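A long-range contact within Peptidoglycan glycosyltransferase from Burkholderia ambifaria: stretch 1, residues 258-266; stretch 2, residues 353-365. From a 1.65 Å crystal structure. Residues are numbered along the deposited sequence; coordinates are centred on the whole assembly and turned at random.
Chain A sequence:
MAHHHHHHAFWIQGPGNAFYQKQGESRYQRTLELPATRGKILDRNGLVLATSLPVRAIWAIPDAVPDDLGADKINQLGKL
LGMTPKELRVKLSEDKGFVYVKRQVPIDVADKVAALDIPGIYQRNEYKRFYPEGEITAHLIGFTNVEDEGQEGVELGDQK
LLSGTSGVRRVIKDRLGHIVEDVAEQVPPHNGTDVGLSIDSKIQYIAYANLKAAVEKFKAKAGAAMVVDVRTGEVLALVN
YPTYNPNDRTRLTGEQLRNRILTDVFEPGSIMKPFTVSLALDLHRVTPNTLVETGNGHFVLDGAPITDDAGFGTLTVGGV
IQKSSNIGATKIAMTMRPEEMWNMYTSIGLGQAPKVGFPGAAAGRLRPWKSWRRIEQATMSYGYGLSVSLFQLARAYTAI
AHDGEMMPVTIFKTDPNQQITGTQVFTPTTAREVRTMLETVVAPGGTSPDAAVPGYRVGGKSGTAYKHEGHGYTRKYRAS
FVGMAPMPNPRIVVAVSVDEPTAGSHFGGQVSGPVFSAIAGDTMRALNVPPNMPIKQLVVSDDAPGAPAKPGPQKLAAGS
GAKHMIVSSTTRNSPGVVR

Stretch 1, residues 258-266: RNRILTDVF
Stretch 2 (353-365) APKVGFPGAAAGR

This is a mainly apolar contact in which a short helix and the residues after it pack against an irregular loop, pinned by one direct backbone hydrogen bond and one bridging water.

Stretch 1 begins as loop. Asn259 (phi/psi -91/96°) is the N-cap residue, and residues 260-263 form a single helical turn. Asn259 O accepts from Leu262 N at 2.8 Å and from Thr263 N at 2.9 Å. Arg260 O accepts from Asp264 N at 3.0 Å. Asp264 (-89/129°) leaves helical angles, and Val265 (-116/155°) and Phe266 (-159/164°) are extended.

Stretch 2 has no regular helix or strand. Gly357 lies at phi/psi 110/-45°, where a CB would jam against the preceding carbonyl oxygen. Gly360 (66/27°) and Gly364 (76/-176°) also have positive phi, which favours glycine. Between these two glycines, Ala361 (-64/139°) and Ala362 (-78/142°) are extended, and Ala363 is at -84/-25°.

The register is set by Thr263 opposite Ala362, with their CA atoms 4.7 Å apart. Further on, the CA atoms of Val265 and Gly364 are 6.0 Å apart. The two chains therefore advance in the same direction here.

The direct hydrogen bond runs from Ala362 N to Leu262 O, at 2.9 Å and nearly straight (170°). The same carbonyl also accepts from water 1, whose oxygen is 2.8 Å from Leu262 O. This water donates to Ala362 O as well, with its oxygen again 2.8 Å from Ala362 O. The carbonyl of Leu262 is thus tied to the NH of Ala362 directly and to its CO through the water.

Leu262 is buried and has more area covered by the other stretch than any other residue. Its CA-to-CB bond points sideways, but its end comes nearer to stretch 2. Chi1 is m (-70°) and chi2 is off a well at 139°. Leu262 CD1 lies 3.5 Å from Phe358 CD2. Leu262 CD2 lies 4.0 Å from Val356 CG2, 4.3 Å from Ala361 CB and 4.4 Å from Pro354 CB. A branched apolar side chain suits this pocket of apolar neighbours.

Phe358 points toward stretch 1, with chi1 m (-64°) and chi2 -76°. Over one face of its ring lies Asn259, whose ND2 is 4.1 Å from Phe358 CE1. Asn259 has chi1 t (-168°) and chi2 -43°. Its OD1 is hydrogen-bonded elsewhere in the structure.

At the end of the helix and just beyond it, the small side chain of Ala362 points toward stretch 1 and fits closely. Ala362 CB is 3.3 Å from Thr263 O and 3.5 Å from Val265 CG1. Val265 has chi1 m (-58°) and points toward the loop; its CG1 also lies 4.0 Å from Gly364 CA. Thr263 has chi1 p (63°), and its CG2 lies 3.4 Å from Gly360 O. Asp264 and Ala363 point away from the contact. Together the two stretches bury 405 Å², summed over both sides.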

ATOM      1  N   ARG A 258      15.437  -2.932  17.908  1.00 60.08           N
ATOM      2  CA  ARG A 258      14.034  -2.780  17.539  1.00 54.16           C
ATOM      3  C   ARG A 258      13.800  -3.231  16.102  1.00 60.51           C
ATOM      4  O   ARG A 258      14.647  -3.026  15.235  1.00 69.08           O
ATOM      5  CB  ARG A 258      13.584  -1.326  17.710  1.00 53.98           C
ATOM      6  N   ASN A 259      12.647  -3.846  15.854  1.00 51.71           N
ATOM      7  CA  ASN A 259      12.264  -4.263  14.507  1.00 40.03           C
ATOM      8  C   ASN A 259      11.489  -3.108  13.879  1.00 37.41           C
ATOM      9  O   ASN A 259      10.280  -2.969  14.081  1.00 33.01           O
ATOM     10  CB  ASN A 259      11.448  -5.551  14.556  1.00 38.85           C
ATOM     11  CG  ASN A 259      11.275  -6.185  13.187  1.00 33.64           C
ATOM     12  OD1 ASN A 259      11.005  -5.502  12.205  1.00 36.00           O
ATOM     13  ND2 ASN A 259      11.442  -7.503  13.123  1.00 50.13           N
ATOM     14  N   ARG A 260      12.197  -2.274  13.109  1.00 32.90           N
ATOM     15  CA  ARG A 260      11.618  -1.021  12.624  1.00 33.77           C
ATOM     16  C   ARG A 260      10.396  -1.243  11.738  1.00 31.78           C
ATOM     17  O   ARG A 260       9.507  -0.384  11.688  1.00 28.59           O
ATOM     18  CB  ARG A 260      12.675  -0.212  11.875  1.00 33.44           C
ATOM     19  CG  ARG A 260      13.864   0.168  12.744  1.00 40.93           C
ATOM     20  CD  ARG A 260      14.814   1.115  12.035  1.00 52.16           C
ATOM     21  NE  ARG A 260      15.405   0.533  10.832  1.00 56.57           N
ATOM     22  CZ  ARG A 260      16.440  -0.306  10.827  1.00 52.04           C
ATOM     23  NH1 ARG A 260      16.999  -0.689  11.968  1.00 58.82           N
ATOM     24  NH2 ARG A 260      16.910  -0.772   9.680  1.00 43.89           N
ATOM     25  N   ILE A 261      10.331  -2.372  11.024  1.00 27.01           N
ATOM     26  CA  ILE A 261       9.145  -2.683  10.229  1.00 24.82           C
ATOM     27  C   ILE A 261       7.896  -2.656  11.093  1.00 25.02           C
ATOM     28  O   ILE A 261       6.818  -2.250  10.640  1.00 25.41           O
ATOM     29  CB  ILE A 261       9.298  -4.055   9.540  1.00 28.98           C
ATOM     30  CG1 ILE A 261      10.402  -4.015   8.495  1.00 36.54           C
ATOM     31  CG2 ILE A 261       7.972  -4.483   8.905  1.00 29.96           C
ATOM     32  CD1 ILE A 261      10.573  -5.323   7.742  1.00 35.80           C
ATOM     33  N   LEU A 262       8.021  -3.067  12.355  1.00 26.26           N
ATOM     34  CA  LEU A 262       6.895  -3.115  13.272  1.00 28.50           C
ATOM     35  C   LEU A 262       6.809  -1.907  14.195  1.00 26.16           C
ATOM     36  O   LEU A 262       5.713  -1.574  14.663  1.00 27.40           O
ATOM     37  CB  LEU A 262       6.982  -4.382  14.129  1.00 30.29           C
ATOM     38  CG  LEU A 262       6.721  -5.665  13.344  1.00 39.54           C
ATOM     39  CD1 LEU A 262       7.687  -6.748  13.770  1.00 47.99           C
ATOM     40  CD2 LEU A 262       5.280  -6.104  13.558  1.00 39.11           C
ATOM     41  N   THR A 263       7.924  -1.236  14.466  1.00 28.31           N
ATOM     42  CA  THR A 263       7.919  -0.198  15.491  1.00 29.13           C
ATOM     43  C   THR A 263       7.880   1.216  14.932  1.00 33.12           C
ATOM     44  O   THR A 263       7.372   2.117  15.606  1.00 35.15           O
ATOM     45  CB  THR A 263       9.141  -0.340  16.407  1.00 31.09           C
ATOM     46  OG1 THR A 263      10.345  -0.162  15.648  1.00 33.59           O
ATOM     47  CG2 THR A 263       9.159  -1.717  17.062  1.00 33.08           C
ATOM     48  N   ASP A 264       8.386   1.443  13.727  1.00 28.28           N
ATOM     49  CA  ASP A 264       8.472   2.794  13.190  1.00 31.43           C
ATOM     50  C   ASP A 264       7.195   3.164  12.446  1.00 26.40           C
ATOM     51  O   ASP A 264       6.728   2.417  11.578  1.00 24.77           O
ATOM     52  CB  ASP A 264       9.691   2.931  12.278  1.00 31.13           C
ATOM     53  CG  ASP A 264      11.001   2.946  13.058  1.00 35.57           C
ATOM     54  OD1 ASP A 264      10.980   2.664  14.278  1.00 45.45           O
ATOM     55  OD2 ASP A 264      12.047   3.251  12.458  1.00 39.56           O
ATOM     56  N   VAL A 265       6.630   4.324  12.782  1.00 26.19           N
ATOM     57  CA  VAL A 265       5.408   4.771  12.133  1.00 25.35           C
ATOM     58  C   VAL A 265       5.674   6.049  11.353  1.00 24.56           C
ATOM     59  O   VAL A 265       6.591   6.823  11.650  1.00 28.05           O
ATOM     60  CB  VAL A 265       4.237   4.974  13.118  1.00 29.76           C
ATOM     61  CG1 VAL A 265       3.949   3.683  13.858  1.00 30.84           C
ATOM     62  CG2 VAL A 265       4.528   6.102  14.078  1.00 29.65           C
ATOM     63  N   PHE A 266       4.838   6.259  10.337  1.00 23.60           N
ATOM     64  CA  PHE A 266       4.961   7.384   9.421  1.00 26.53           C
ATOM     65  C   PHE A 266       3.615   7.607   8.755  1.00 22.07           C
ATOM     66  O   PHE A 266       2.737   6.739   8.778  1.00 21.97           O
ATOM     67  CB  PHE A 266       6.038   7.133   8.359  1.00 24.12           C
ATOM     68  CG  PHE A 266       5.891   5.814   7.647  1.00 23.19           C
ATOM     69  CD1 PHE A 266       6.479   4.665   8.165  1.00 23.76           C
ATOM     70  CD2 PHE A 266       5.182   5.720   6.455  1.00 22.03           C
ATOM     71  CE1 PHE A 266       6.349   3.448   7.510  1.00 23.35           C
ATOM     72  CE2 PHE A 266       5.059   4.503   5.796  1.00 23.18           C
ATOM     73  CZ  PHE A 266       5.642   3.369   6.335  1.00 22.10           C
ATOM     74  N   ALA A 353      -2.044  -2.183  17.395  1.00 32.13           N
ATOM     75  CA  ALA A 353      -0.737  -2.804  17.300  1.00 30.12           C
ATOM     76  C   ALA A 353      -0.876  -4.240  16.816  1.00 29.48           C
ATOM     77  O   ALA A 353      -1.706  -4.993  17.346  1.00 36.96           O
ATOM     78  CB  ALA A 353      -0.038  -2.770  18.652  1.00 30.99           C
ATOM     79  N   PRO A 354      -0.094  -4.661  15.826  1.00 32.26           N
ATOM     80  CA  PRO A 354      -0.091  -6.075  15.444  1.00 35.26           C
ATOM     81  C   PRO A 354       0.241  -6.955  16.639  1.00 36.52           C
ATOM     82  O   PRO A 354       1.094  -6.618  17.462  1.00 36.10           O
ATOM     83  CB  PRO A 354       1.000  -6.151  14.372  1.00 39.06           C
ATOM     84  CG  PRO A 354       1.082  -4.762  13.821  1.00 35.39           C
ATOM     85  CD  PRO A 354       0.799  -3.852  14.978  1.00 33.73           C
ATOM     86  N   LYS A 355      -0.460  -8.081  16.741  1.00 42.97           N
ATOM     87  CA  LYS A 355      -0.235  -9.060  17.803  1.00 46.09           C
ATOM     88  C   LYS A 355       0.384 -10.297  17.161  1.00 49.79           C
ATOM     89  O   LYS A 355      -0.275 -11.318  16.960  1.00 56.68           O
ATOM     90  CB  LYS A 355      -1.541  -9.389  18.537  1.00 53.21           C
ATOM     91  N   VAL A 356       1.673 -10.197  16.834  1.00 39.53           N
ATOM     92  CA  VAL A 356       2.376 -11.250  16.117  1.00 43.64           C
ATOM     93  C   VAL A 356       3.567 -11.785  16.902  1.00 47.76           C
ATOM     94  O   VAL A 356       4.371 -12.545  16.360  1.00 46.15           O
ATOM     95  CB  VAL A 356       2.812 -10.773  14.717  1.00 48.79           C
ATOM     96  CG1 VAL A 356       1.601 -10.337  13.918  1.00 53.13           C
ATOM     97  CG2 VAL A 356       3.809  -9.634  14.827  1.00 50.12           C
ATOM     98  N   GLY A 357       3.690 -11.417  18.174  1.00 44.48           N
ATOM     99  CA  GLY A 357       4.738 -11.968  19.006  1.00 42.58           C
ATOM    100  C   GLY A 357       5.819 -10.969  19.358  1.00 41.71           C
ATOM    101  O   GLY A 357       6.249 -10.894  20.510  1.00 40.57           O
ATOM    102  N   PHE A 358       6.268 -10.205  18.372  1.00 44.69           N
ATOM    103  CA  PHE A 358       7.303  -9.211  18.608  1.00 37.61           C
ATOM    104  C   PHE A 358       6.813  -8.186  19.628  1.00 35.15           C
ATOM    105  O   PHE A 358       5.697  -7.672  19.493  1.00 37.75           O
ATOM    106  CB  PHE A 358       7.674  -8.510  17.301  1.00 40.43           C
ATOM    107  CG  PHE A 358       8.295  -9.426  16.282  1.00 47.25           C
ATOM    108  CD1 PHE A 358       9.614  -9.829  16.411  1.00 50.65           C
ATOM    109  CD2 PHE A 358       7.561  -9.886  15.202  1.00 49.02           C
ATOM    110  CE1 PHE A 358      10.190 -10.673  15.478  1.00 52.67           C
ATOM    111  CE2 PHE A 358       8.137 -10.729  14.265  1.00 45.27           C
ATOM    112  CZ  PHE A 358       9.451 -11.120  14.403  1.00 50.76           C
ATOM    113  N   PRO A 359       7.600  -7.871  20.649  1.00 43.62           N
ATOM    114  CA  PRO A 359       7.152  -6.899  21.647  1.00 37.52           C
ATOM    115  C   PRO A 359       7.249  -5.483  21.109  1.00 42.55           C
ATOM    116  O   PRO A 359       8.039  -5.180  20.210  1.00 43.72           O
ATOM    117  CB  PRO A 359       8.128  -7.119  22.809  1.00 48.20           C
ATOM    118  CG  PRO A 359       9.386  -7.537  22.134  1.00 52.46           C
ATOM    119  CD  PRO A 359       8.966  -8.352  20.923  1.00 50.55           C
ATOM    120  N   GLY A 360       6.409  -4.615  21.663  1.00 44.41           N
ATOM    121  CA  GLY A 360       6.482  -3.203  21.342  1.00 47.69           C
ATOM    122  C   GLY A 360       6.137  -2.861  19.910  1.00 39.59           C
ATOM    123  O   GLY A 360       6.627  -1.853  19.390  1.00 44.17           O
ATOM    124  N   ALA A 361       5.312  -3.673  19.250  1.00 33.69           N
ATOM    125  CA  ALA A 361       4.837  -3.299  17.926  1.00 33.32           C
ATOM    126  C   ALA A 361       3.982  -2.041  18.023  1.00 30.90           C
ATOM    127  O   ALA A 361       3.176  -1.886  18.946  1.00 32.59           O
ATOM    128  CB  ALA A 361       4.039  -4.439  17.293  1.00 33.37           C
ATOM    129  N   ALA A 362       4.165  -1.137  17.064  1.00 25.79           N
ATOM    130  CA  ALA A 362       3.499   0.156  17.111  1.00 27.16           C
ATOM    131  C   ALA A 362       2.043   0.047  16.680  1.00 26.40           C
ATOM    132  O   ALA A 362       1.705  -0.695  15.754  1.00 27.34           O
ATOM    133  CB  ALA A 362       4.232   1.158  16.224  1.00 33.24           C
ATOM    134  N   ALA A 363       1.180   0.806  17.354  1.00 27.96           N
ATOM    135  CA  ALA A 363      -0.214   0.885  16.946  1.00 27.58           C
ATOM    136  C   ALA A 363      -0.442   1.913  15.847  1.00 28.79           C
ATOM    137  O   ALA A 363      -1.407   1.786  15.083  1.00 24.40           O
ATOM    138  CB  ALA A 363      -1.098   1.225  18.148  1.00 27.96           C
ATOM    139  N   GLY A 364       0.424   2.917  15.739  1.00 26.56           N
ATOM    140  CA  GLY A 364       0.146   4.052  14.889  1.00 24.40           C
ATOM    141  C   GLY A 364      -0.866   4.976  15.539  1.00 28.40           C
ATOM    142  O   GLY A 364      -1.300   4.784  16.677  1.00 35.49           O
ATOM    143  N   ARG A 365      -1.242   6.012  14.796  1.00 24.21           N
ATOM    144  CA  ARG A 365      -2.122   7.056  15.301  1.00 27.87           C
ATOM    145  C   ARG A 365      -3.320   7.183  14.374  1.00 28.83           C
ATOM    146  O   ARG A 365      -3.159   7.437  13.176  1.00 27.71           O
ATOM    147  CB  ARG A 365      -1.382   8.391  15.415  1.00 31.88           C
TER
HETATM  148  O   HOH W   1       3.135  -1.969  13.755  1.00 23.64           O